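Local atomic coordinates of SusD superfamily protein (Bacteroides vulgatus ATCC 8482, PDB entry 3JQ0), a protein that probably binds sugars or other nutrients at the outer membrane of a gut bacterium. Residues N80-N83 / Q84-K88; T150-M153 / E154-K158; R392-S396 / K397-E401; W422-P425 / D426-A430. All coordinates share one frame; numbering follows the deposited sequence.

Contact 1 (N80-N83 / Q84-K88); sequences NQIN and QMIAK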
loop_
_atom_site.group_PDB
_atom_site.type_symbol
_atom_site.label_atom_id
_atom_site.label_comp_id
_atom_site.label_asym_id
_atom_site.label_seq_id
_atom_site.Cartn_x
_atom_site.Cartn_y
_atom_site.Cartn_z
ATOM N N ASN A 80 19.969 6.051 -7.922
ATOM C CA ASN A 80 21.396 6.091 -8.274
ATOM C C ASN A 80 21.993 4.697 -8.230
ATOM O O ASN A 80 22.689 4.267 -9.164
ATOM C CB ASN A 80 22.116 7.039 -7.308
ATOM C CG ASN A 80 23.612 7.288 -7.641
ATOM O OD1 ASN A 80 24.287 6.542 -8.372
ATOM N ND2 ASN A 80 24.131 8.351 -7.029
ATOM N N GLN A 81 21.750 3.970 -7.132
ATOM C CA GLN A 81 22.294 2.621 -7.029
ATOM C C GLN A 81 21.698 1.656 -8.059
ATOM O O GLN A 81 22.390 0.814 -8.596
ATOM C CB GLN A 81 22.120 2.074 -5.587
ATOM C CG GLN A 81 22.789 2.954 -4.493
ATOM C CD GLN A 81 24.226 3.106 -4.680
ATOM O OE1 GLN A 81 24.931 2.108 -4.739
ATOM N NE2 GLN A 81 24.710 4.363 -4.746
ATOM N N ILE A 82 20.393 1.751 -8.330
ATOM C CA ILE A 82 19.767 0.920 -9.347
ATOM C C ILE A 82 20.458 1.185 -10.694
ATOM O O ILE A 82 20.717 0.263 -11.480
ATOM C CB ILE A 82 18.238 1.172 -9.440
ATOM C CG1 ILE A 82 17.519 0.757 -8.145
ATOM C CG2 ILE A 82 17.675 0.437 -10.646
ATOM C CD1 ILE A 82 16.086 1.273 -8.030
ATOM N N ASN A 83 20.666 2.462 -11.000
ATOM C CA ASN A 83 21.315 2.824 -12.262
ATOM C C ASN A 83 22.697 2.194 -12.418
ATOM O O ASN A 83 23.075 1.700 -13.489
ATOM C CB ASN A 83 21.413 4.330 -12.383
ATOM C CG ASN A 83 20.041 5.017 -12.505
ATOM O OD1 ASN A 83 19.025 4.389 -12.803
ATOM N ND2 ASN A 83 20.016 6.315 -12.270
ATOM N N GLN A 84 23.445 2.157 -11.330
ATOM C CA GLN A 84 24.707 1.431 -11.294
ATOM C C GLN A 84 24.538 -0.071 -11.562
ATOM O O GLN A 84 25.257 -0.634 -12.395
ATOM C CB GLN A 84 25.375 1.670 -9.948
ATOM C CG GLN A 84 26.719 0.993 -9.785
ATOM C CD GLN A 84 27.407 1.304 -8.482
ATOM O OE1 GLN A 84 26.889 2.057 -7.645
ATOM N NE2 GLN A 84 28.570 0.699 -8.286
HETATM N N MSE A 85 23.576 -0.712 -10.885
HETATM C CA MSE A 85 23.330 -2.117 -11.152
HETATM C C MSE A 85 23.004 -2.358 -12.618
HETATM O O MSE A 85 23.475 -3.325 -13.218
HETATM C CB MSE A 85 22.182 -2.640 -10.268
HETATM C CG MSE A 85 21.868 -4.097 -10.400
HETATM SE SE MSE A 85 23.273 -5.184 -9.629
HETATM C CE MSE A 85 22.469 -6.942 -9.975
ATOM N N ILE A 86 22.161 -1.512 -13.217
ATOM C CA ILE A 86 21.803 -1.685 -14.623
ATOM C C ILE A 86 23.062 -1.655 -15.507
ATOM O O ILE A 86 23.267 -2.516 -16.384
ATOM C CB ILE A 86 20.761 -0.646 -15.109
ATOM C CG1 ILE A 86 19.413 -0.903 -14.430
ATOM C CG2 ILE A 86 20.619 -0.665 -16.658
ATOM C CD1 ILE A 86 18.429 0.263 -14.508
ATOM N N ALA A 87 23.886 -0.652 -15.284
ATOM C CA ALA A 87 25.101 -0.534 -16.109
ATOM C C ALA A 87 26.046 -1.725 -15.933
ATOM O O ALA A 87 26.494 -2.338 -16.922
ATOM C CB ALA A 87 25.814 0.736 -15.788
ATOM N N LYS A 88 26.343 -2.082 -14.689
ATOM C CA LYS A 88 27.266 -3.185 -14.423
ATOM C C LYS A 88 26.769 -4.540 -14.904
ATOM O O LYS A 88 27.536 -5.348 -15.419
ATOM C CB LYS A 88 27.667 -3.271 -12.955
ATOM C CG LYS A 88 28.278 -2.024 -12.404
ATOM C CD LYS A 88 29.565 -1.613 -13.136
ATOM C CE LYS A 88 30.227 -0.386 -12.492
ATOM N NZ LYS A 88 31.551 -0.070 -13.171
HETATM O O HOH W 1 26.165 4.795 -7.783
HETATM O O HOH W 2 27.464 1.924 -4.664
#

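Contact 2 (T150-M153 / E154-K158); sequences TEVM and EQIKK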
loop_
_atom_site.group_PDB
_atom_site.type_symbol
_atom_site.label_atom_id
_atom_site.label_comp_id
_atom_site.label_asym_id
_atom_site.label_seq_id
_atom_site.Cartn_x
_atom_site.Cartn_y
_atom_site.Cartn_z
ATOM N N THR A 150 4.458 13.942 -18.290
ATOM C CA THR A 150 4.343 13.082 -19.485
ATOM C C THR A 150 5.638 12.344 -19.824
ATOM O O THR A 150 5.610 11.159 -20.184
ATOM C CB THR A 150 3.859 13.888 -20.698
ATOM O OG1 THR A 150 4.745 14.966 -20.935
ATOM C CG2 THR A 150 2.443 14.329 -20.503
ATOM N N GLU A 151 6.757 13.041 -19.744
ATOM C CA GLU A 151 8.039 12.438 -20.012
ATOM C C GLU A 151 8.449 11.499 -18.903
ATOM O O GLU A 151 9.083 10.470 -19.169
ATOM C CB GLU A 151 9.120 13.488 -20.245
ATOM C CG GLU A 151 8.893 14.277 -21.504
ATOM C CD GLU A 151 9.954 15.327 -21.756
ATOM O OE1 GLU A 151 11.044 15.251 -21.160
ATOM O OE2 GLU A 151 9.641 16.232 -22.571
ATOM N N VAL A 152 8.089 11.808 -17.644
ATOM C CA VAL A 152 8.298 10.857 -16.559
ATOM C C VAL A 152 7.573 9.546 -16.834
ATOM O O VAL A 152 8.132 8.455 -16.718
ATOM C CB VAL A 152 7.908 11.475 -15.185
ATOM C CG1 VAL A 152 8.100 10.430 -14.066
ATOM C CG2 VAL A 152 8.701 12.785 -14.902
HETATM N N MSE A 153 6.304 9.633 -17.226
HETATM C CA MSE A 153 5.542 8.440 -17.562
HETATM C C MSE A 153 6.106 7.696 -18.743
HETATM O O MSE A 153 6.144 6.470 -18.746
HETATM C CB MSE A 153 4.039 8.767 -17.762
HETATM C CG MSE A 153 3.232 7.546 -18.165
HETATM SE SE MSE A 153 3.309 6.101 -16.856
HETATM C CE MSE A 153 1.805 6.635 -15.744
ATOM N N GLU A 154 6.580 8.408 -19.766
ATOM C CA GLU A 154 7.234 7.724 -20.885
ATOM C C GLU A 154 8.455 6.913 -20.423
ATOM O O GLU A 154 8.671 5.800 -20.882
ATOM C CB GLU A 154 7.684 8.717 -21.991
ATOM C CG GLU A 154 6.592 9.457 -22.814
ATOM C CD GLU A 154 7.132 10.783 -23.475
ATOM O OE1 GLU A 154 8.362 10.940 -23.655
ATOM O OE2 GLU A 154 6.335 11.673 -23.813
ATOM N N GLN A 155 9.241 7.462 -19.484
ATOM C CA GLN A 155 10.385 6.737 -18.956
ATOM C C GLN A 155 9.941 5.519 -18.133
ATOM O O GLN A 155 10.544 4.435 -18.255
ATOM C CB GLN A 155 11.264 7.670 -18.120
ATOM C CG GLN A 155 12.493 6.945 -17.567
ATOM C CD GLN A 155 13.446 6.467 -18.636
ATOM O OE1 GLN A 155 13.629 7.149 -19.643
ATOM N NE2 GLN A 155 14.040 5.280 -18.439
ATOM N N ILE A 156 8.905 5.675 -17.324
ATOM C CA ILE A 156 8.359 4.565 -16.579
ATOM C C ILE A 156 7.986 3.431 -17.559
ATOM O O ILE A 156 8.310 2.254 -17.319
ATOM C CB ILE A 156 7.152 5.015 -15.708
ATOM C CG1 ILE A 156 7.620 5.884 -14.561
ATOM C CG2 ILE A 156 6.300 3.840 -15.235
ATOM C CD1 ILE A 156 6.518 6.711 -13.921
ATOM N N LYS A 157 7.275 3.786 -18.624
ATOM C CA LYS A 157 6.853 2.796 -19.611
ATOM C C LYS A 157 8.045 2.134 -20.315
ATOM O O LYS A 157 8.025 0.943 -20.606
ATOM C CB LYS A 157 5.876 3.390 -20.599
ATOM C CG LYS A 157 4.534 3.657 -19.979
ATOM C CD LYS A 157 3.594 4.385 -20.905
ATOM C CE LYS A 157 2.212 4.547 -20.284
ATOM N NZ LYS A 157 1.364 5.375 -21.206
ATOM N N LYS A 158 9.096 2.911 -20.593
ATOM C CA LYS A 158 10.287 2.366 -21.207
ATOM C C LYS A 158 10.974 1.356 -20.294
ATOM O O LYS A 158 11.427 0.306 -20.731
ATOM C CB LYS A 158 11.215 3.530 -21.579
ATOM C CG LYS A 158 12.477 3.153 -22.362
ATOM C CD LYS A 158 13.343 4.370 -22.626
ATOM C CE LYS A 158 14.648 3.978 -23.319
ATOM N NZ LYS A 158 15.675 5.039 -23.362
HETATM O O HOH W 3 6.138 14.577 -23.308
#

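Contact 3 (R392-S396 / K397-E401); sequences RAYGS and KYFNE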
loop_
_atom_site.group_PDB
_atom_site.type_symbol
_atom_site.label_atom_id
_atom_site.label_comp_id
_atom_site.label_asym_id
_atom_site.label_seq_id
_atom_site.Cartn_x
_atom_site.Cartn_y
_atom_site.Cartn_z
ATOM N N ARG A 392 -13.758 -14.683 -0.218
ATOM C CA ARG A 392 -12.651 -14.940 0.704
ATOM C C ARG A 392 -12.873 -14.197 2.025
ATOM O O ARG A 392 -12.545 -14.721 3.086
ATOM C CB ARG A 392 -11.340 -14.602 0.044
ATOM C CG ARG A 392 -10.099 -15.015 0.883
ATOM C CD ARG A 392 -9.543 -13.931 1.826
ATOM N NE ARG A 392 -9.037 -12.751 1.150
ATOM C CZ ARG A 392 -7.892 -12.719 0.474
ATOM N NH1 ARG A 392 -7.125 -13.798 0.380
ATOM N NH2 ARG A 392 -7.512 -11.612 -0.117
ATOM N N ALA A 393 -13.367 -12.979 1.976
ATOM C CA ALA A 393 -13.586 -12.121 3.153
ATOM C C ALA A 393 -14.651 -12.692 4.078
ATOM O O ALA A 393 -14.483 -12.659 5.306
ATOM C CB ALA A 393 -13.962 -10.697 2.740
ATOM N N TYR A 394 -15.787 -13.126 3.538
ATOM C CA TYR A 394 -16.863 -13.689 4.358
ATOM C C TYR A 394 -16.684 -15.188 4.630
ATOM O O TYR A 394 -17.294 -15.744 5.543
ATOM C CB TYR A 394 -18.209 -13.458 3.681
ATOM C CG TYR A 394 -18.631 -12.018 3.547
ATOM C CD1 TYR A 394 -19.249 -11.322 4.577
ATOM C CD2 TYR A 394 -18.384 -11.308 2.372
ATOM C CE1 TYR A 394 -19.629 -9.995 4.433
ATOM C CE2 TYR A 394 -18.758 -9.981 2.229
ATOM C CZ TYR A 394 -19.364 -9.317 3.262
ATOM O OH TYR A 394 -19.780 -8.005 3.149
ATOM N N GLY A 395 -15.890 -15.838 3.786
ATOM C CA GLY A 395 -15.770 -17.302 3.736
ATOM C C GLY A 395 -16.855 -17.894 2.870
ATOM O O GLY A 395 -17.986 -17.405 2.864
ATOM N N SER A 396 -16.525 -18.970 2.181
ATOM C CA SER A 396 -17.473 -19.554 1.274
ATOM C C SER A 396 -18.807 -19.920 1.919
ATOM O O SER A 396 -19.862 -19.767 1.284
ATOM C CB SER A 396 -16.879 -20.824 0.609
ATOM O OG SER A 396 -15.766 -20.486 -0.179
ATOM N N LYS A 397 -18.799 -20.484 3.115
ATOM C CA LYS A 397 -20.039 -20.920 3.716
ATOM C C LYS A 397 -21.027 -19.748 3.871
ATOM O O LYS A 397 -22.175 -19.807 3.408
ATOM C CB LYS A 397 -19.790 -21.608 5.063
ATOM C CG LYS A 397 -21.032 -22.173 5.697
ATOM C CD LYS A 397 -20.768 -22.802 7.055
ATOM C CE LYS A 397 -22.012 -23.363 7.722
ATOM N NZ LYS A 397 -22.140 -24.682 7.060
ATOM N N TYR A 398 -20.600 -18.695 4.530
ATOM C CA TYR A 398 -21.448 -17.556 4.746
ATOM C C TYR A 398 -21.760 -16.863 3.444
ATOM O O TYR A 398 -22.895 -16.460 3.201
ATOM C CB TYR A 398 -20.775 -16.596 5.718
ATOM C CG TYR A 398 -21.643 -15.452 6.123
ATOM C CD1 TYR A 398 -21.722 -14.298 5.365
ATOM C CD2 TYR A 398 -22.428 -15.527 7.260
ATOM C CE1 TYR A 398 -22.583 -13.256 5.730
ATOM C CE2 TYR A 398 -23.268 -14.489 7.655
ATOM C CZ TYR A 398 -23.342 -13.365 6.890
ATOM O OH TYR A 398 -24.185 -12.352 7.265
ATOM N N PHE A 399 -20.780 -16.702 2.580
ATOM C CA PHE A 399 -20.983 -16.017 1.297
ATOM C C PHE A 399 -22.104 -16.713 0.518
ATOM O O PHE A 399 -23.021 -16.055 0.020
ATOM C CB PHE A 399 -19.683 -16.023 0.526
ATOM C CG PHE A 399 -19.762 -15.311 -0.789
ATOM C CD1 PHE A 399 -19.621 -13.959 -0.861
ATOM C CD2 PHE A 399 -19.988 -16.033 -1.958
ATOM C CE1 PHE A 399 -19.743 -13.286 -2.135
ATOM C CE2 PHE A 399 -20.092 -15.417 -3.205
ATOM C CZ PHE A 399 -19.931 -14.079 -3.283
ATOM N N ASN A 400 -22.021 -18.021 0.406
ATOM C CA ASN A 400 -23.002 -18.775 -0.384
ATOM C C ASN A 400 -24.397 -18.735 0.184
ATOM O O ASN A 400 -25.341 -18.931 -0.570
ATOM C CB ASN A 400 -22.516 -20.214 -0.580
ATOM C CG ASN A 400 -21.332 -20.312 -1.574
ATOM O OD1 ASN A 400 -21.128 -19.424 -2.395
ATOM N ND2 ASN A 400 -20.521 -21.392 -1.464
ATOM N N GLU A 401 -24.526 -18.506 1.486
ATOM C CA GLU A 401 -25.795 -18.423 2.153
ATOM C C GLU A 401 -26.374 -17.010 2.079
ATOM O O GLU A 401 -27.555 -16.814 2.367
ATOM C CB GLU A 401 -25.647 -18.780 3.647
ATOM C CG GLU A 401 -25.304 -20.183 4.083
ATOM C CD GLU A 401 -24.736 -20.308 5.619
ATOM O OE1 GLU A 401 -24.160 -19.329 6.338
ATOM O OE2 GLU A 401 -24.814 -21.486 6.097
HETATM O O HOH W 4 -18.076 -18.486 6.031
#

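Contact 4 (W422-P425 / D426-A430); sequences WMKP and DNAGA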
loop_
_atom_site.group_PDB
_atom_site.type_symbol
_atom_site.label_atom_id
_atom_site.label_comp_id
_atom_site.label_asym_id
_atom_site.label_seq_id
_atom_site.Cartn_x
_atom_site.Cartn_y
_atom_site.Cartn_z
ATOM N N TRP A 422 -17.657 7.092 3.825
ATOM C CA TRP A 422 -16.541 6.347 3.275
ATOM C C TRP A 422 -16.827 5.523 2.012
ATOM O O TRP A 422 -15.906 5.090 1.354
ATOM C CB TRP A 422 -15.931 5.426 4.359
ATOM C CG TRP A 422 -15.340 6.199 5.485
ATOM C CD1 TRP A 422 -14.084 6.704 5.558
ATOM C CD2 TRP A 422 -15.979 6.589 6.696
ATOM N NE1 TRP A 422 -13.898 7.383 6.736
ATOM C CE2 TRP A 422 -15.054 7.321 7.469
ATOM C CE3 TRP A 422 -17.247 6.339 7.240
ATOM C CZ2 TRP A 422 -15.378 7.864 8.698
ATOM C CZ3 TRP A 422 -17.556 6.849 8.446
ATOM C CH2 TRP A 422 -16.624 7.604 9.178
HETATM N N MSE A 423 -18.092 5.227 1.741
HETATM C CA MSE A 423 -18.425 4.252 0.709
HETATM C C MSE A 423 -19.898 4.306 0.405
HETATM O O MSE A 423 -20.708 4.861 1.158
HETATM C CB MSE A 423 -18.033 2.846 1.189
HETATM C CG MSE A 423 -18.780 2.408 2.431
HETATM SE SE MSE A 423 -18.064 0.794 3.218
HETATM C CE MSE A 423 -16.589 1.698 4.051
ATOM N N LYS A 424 -20.229 3.710 -0.728
ATOM C CA LYS A 424 -21.578 3.726 -1.314
ATOM C C LYS A 424 -22.120 2.298 -1.410
ATOM O O LYS A 424 -21.326 1.337 -1.513
ATOM C CB LYS A 424 -21.524 4.304 -2.755
ATOM C CG LYS A 424 -20.870 5.688 -2.905
ATOM C CD LYS A 424 -21.704 6.826 -2.277
ATOM C CE LYS A 424 -21.053 8.252 -2.344
ATOM N NZ LYS A 424 -19.831 8.374 -1.417
ATOM N N PRO A 425 -23.452 2.154 -1.493
ATOM C CA PRO A 425 -23.994 0.888 -1.886
ATOM C C PRO A 425 -23.468 0.446 -3.252
ATOM O O PRO A 425 -23.104 1.292 -4.086
ATOM C CB PRO A 425 -25.497 1.170 -1.948
ATOM C CG PRO A 425 -25.569 2.600 -2.243
ATOM C CD PRO A 425 -24.496 3.200 -1.454
ATOM N N ASP A 426 -23.476 -0.861 -3.487
ATOM C CA ASP A 426 -23.093 -1.360 -4.794
ATOM C C ASP A 426 -23.852 -0.698 -5.941
ATOM O O ASP A 426 -23.291 -0.502 -7.023
ATOM C CB ASP A 426 -23.288 -2.872 -4.888
ATOM C CG ASP A 426 -22.318 -3.723 -4.074
ATOM O OD1 ASP A 426 -21.380 -3.168 -3.456
ATOM O OD2 ASP A 426 -22.534 -4.951 -4.082
ATOM N N ASN A 427 -25.127 -0.387 -5.715
ATOM C CA ASN A 427 -25.980 0.207 -6.753
ATOM C C ASN A 427 -25.569 1.611 -7.154
ATOM O O ASN A 427 -26.111 2.143 -8.118
ATOM C CB ASN A 427 -27.481 0.114 -6.338
ATOM C CG ASN A 427 -27.802 0.926 -5.136
ATOM O OD1 ASN A 427 -27.218 1.969 -4.898
ATOM N ND2 ASN A 427 -28.801 0.462 -4.358
ATOM N N ALA A 428 -24.557 2.205 -6.503
ATOM C CA ALA A 428 -23.946 3.454 -6.932
ATOM C C ALA A 428 -23.003 3.282 -8.093
ATOM O O ALA A 428 -22.454 4.263 -8.605
ATOM C CB ALA A 428 -23.266 4.146 -5.783
ATOM N N GLY A 429 -22.753 2.050 -8.468
ATOM C CA GLY A 429 -21.975 1.774 -9.673
ATOM C C GLY A 429 -20.730 0.963 -9.419
ATOM O O GLY A 429 -20.235 0.838 -8.266
ATOM N N ALA A 430 -20.191 0.357 -10.461
ATOM C CA ALA A 430 -19.061 -0.565 -10.331
ATOM C C ALA A 430 -17.773 0.098 -9.853
ATOM O O ALA A 430 -17.060 -0.494 -9.060
ATOM C CB ALA A 430 -18.869 -1.265 -11.653
HETATM O O HOH W 5 -20.998 1.234 -5.603
#

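Contact 1 (N80-N83 / Q84-K88)
Four successive backbone bonds join residues 80-83 to 84-88 as one continuous piece of alpha-helix, a little over two turns long, from Gln84 N on Asn80 O to Ala87 N on Asn83 O; that of Ile86 N to Ile82 O is the shortest at 2.9 Å. Along one side Gln81 and Gln84 lie next to each other and point the same way, their amide planes turned 69° apart. Gln84 reaches out with CG anti to its backbone N (chi1 -179°) and an extended chain, whereas Gln81 is bent at chi2. Their two oxygens, Gln81 OE1 and Gln84 OE1, come within 3.5 Å. Both are acceptors, and water settles the matter: one molecule donates to Gln81 OE1 at 2.5 Å and to Gln84 OE1 at 3.0 Å. A second water donates to Gln84 OE1 at 2.8 Å, so two donated bonds grip this oxygen, and in the conformer described also to OD1 of Asn80, whose ND2 bonds Thr132 OG1. Helix 75-91 belongs to the largely helical, TPR-like part of the SusD fold and is packed against helices 9-25 and 97-122. Ile86 sends CD1 to CG2 of Ile82, 3.9 Å away, one turn back, and lies against Ala107 and Tyr108. Phe15 covers Gln81, Gln84 and selenomethionine Met85. The buried amide of Asn83 is bound by Arg111 at OD1 and by the carbonyls of Tyr128 and Asp130 at ND2.

Contact 2 (T150-M153 / E154-K158)
Lys157 lays its aliphatic chain across selenomethionine Met153, one turn earlier on helix 149-167, part of the helical TPR-like scaffold of the SusD fold. Its CE sits 3.8 Å from Met153 CG and 3.9 Å from Met153 SE, while CG of the lysine rests over the Met153 carbonyl oxygen. The lysine is extended beyond CG, whereas Met153 is bent at chi2 (59°), which sets SE beside the lysine CE. From another side Ile156 CG2 approaches the same Met153 SE at 4.1 Å, and Ile156 CD1 meets Val152 CG1. The backbone under these groups is regular helix, Lys157 N donating to Met153 O and Ile156 N to Val152 O.

The exposed end is wetter. Glu151 and Glu154 carry like charges, and in the Glu154 conformer described Glu151 OE2 and Glu154 OE1 are 5.6 Å apart; the nearest approach of the two side chains is of Glu151 CG to Glu154 OE1, 4.0 Å. In that conformer a water bridges Thr150 OG1 at 2.8 Å and Glu154 OE2, to which it donates, at 3.0 Å.

Farther out, Phe116 and Leu119 of helix 97-122 cover Met153, and Tyr115 of that helix covers Ile156. Cutting Lys157 back to an alanine would probably leave the Met153 side chain uncovered on that side and the Tyr193 ring without the cation it now meets. The tip of the lysine has a long, weak ion pair to Asp206 besides this cation-pi contact, and NZ is hydrogen-bonded to Ser196 OG.

Contact 3 (R392-S396 / K397-E401)
Tyr398 leans on Tyr394 across the bend between two helices, and its side chain can be followed outward atom by atom. Its CB lies 3.6 Å from Tyr394 O, the carbonyl that ends the first helix. With CG anti to the backbone N (chi1 -174°), the ring turns out from the helix to the side of Tyr394, and CD1 meets Tyr394 CD1 at 3.9 Å and Tyr394 CB at 4.0 Å. CE1 then meets the same Tyr394 CD1. The two rings are nearly parallel, at 15°, but slid so far apart that they barely overlap, their centroids 6.0 Å from each other. Beyond the pair, Tyr398 stacks on the ring of His402 and touches Asn312.

Gly395 makes the bend. It leaves helix 383-394 with a positive phi of 85° and serves as N-cap of helix 396-401, so the chain passes from one helix to the next through a single residue in the RagB/SusD region. Its carbonyl accepts Phe399 N at 2.9 Å as the first bond of the new helix, and Asn400 N follows on Ser396 O. A water spans the break, donating to Tyr394 O and accepting from Tyr398 N, each at 2.9 Å.

On the inner side Phe399 sets its ring edge toward Tyr394 CD2, the two CB atoms lying 4.3 Å apart; Ile406 of helix 403-406 packs against both residues. Ser396 OG turns back to bond Glu391, and Arg392, on the preceding turn, makes salt bridges with Glu242 and Glu441.

Contact 4 (W422-P425 / D426-A430)
Lys424 and Ala428 press together through their CB atoms, 3.5 Å apart in the lysine conformer described, which makes this the closely packed part of the turn, though with a second lysine conformer present the degree of tightness is doubtful. Ala428 CB also lies 3.3 Å from Pro425 O, and Ala428 N donates to that same oxygen at 3.0 Å. The bond is straight at the hydrogen (164°), but the donor stands well above the carbonyl plane, 50° out of it. Lys424 then bends away at chi2 and carries NZ off to the hydroxyl of Tyr463.

Asn427 forms the exposed, water-bearing side. It holds its CG between its backbone N and carbonyl carbon (chi1 65°), a crowded position that brings OD1 obliquely against the CB-CG side of the proline, 3.2 Å from Pro425 CG in the proline conformer described. Pro425 also rests on Tyr417 of helix 414-417. A water lies 2.6 Å from Pro425 O and 2.8 Å from Gly429 O.

Asp426, in contrast, is buried and well paired: OD1 makes salt bridges with Lys436 and Arg390, and OD2 accepts from the backbone N of Asp411. Gly429 N bonds Asp426 O, and the glycine, at a positive phi where a side chain would collide with the carbonyl oxygen of Ala428, passes the chain on. The whole is a short 3-10 turn, 426-428, leading through an N-cap glycine into helix 430-441.

In the fold
The four contacts fall into two pairs. Contacts 1 and 2 are pieces of continuous helices in the TPR-like region, on the same side of the chain's centre with their own centres about 18 Å apart, and both pack on helix 97-122; contact 1 is the more buried, contact 2 has an exposed acidic edge. Contacts 3 and 4, about 20 Å between centres, lie in the RagB/SusD region; contact 3 is across the chain's centre from both helical pieces, contact 4 across it from contact 1. Each places a glycine just before a helix. Contact 4 is the surface one, contact 3 partly buried. Their chemistry differs accordingly: water-linked amides, lysine over selenium, aromatic rings, and proline with alanine.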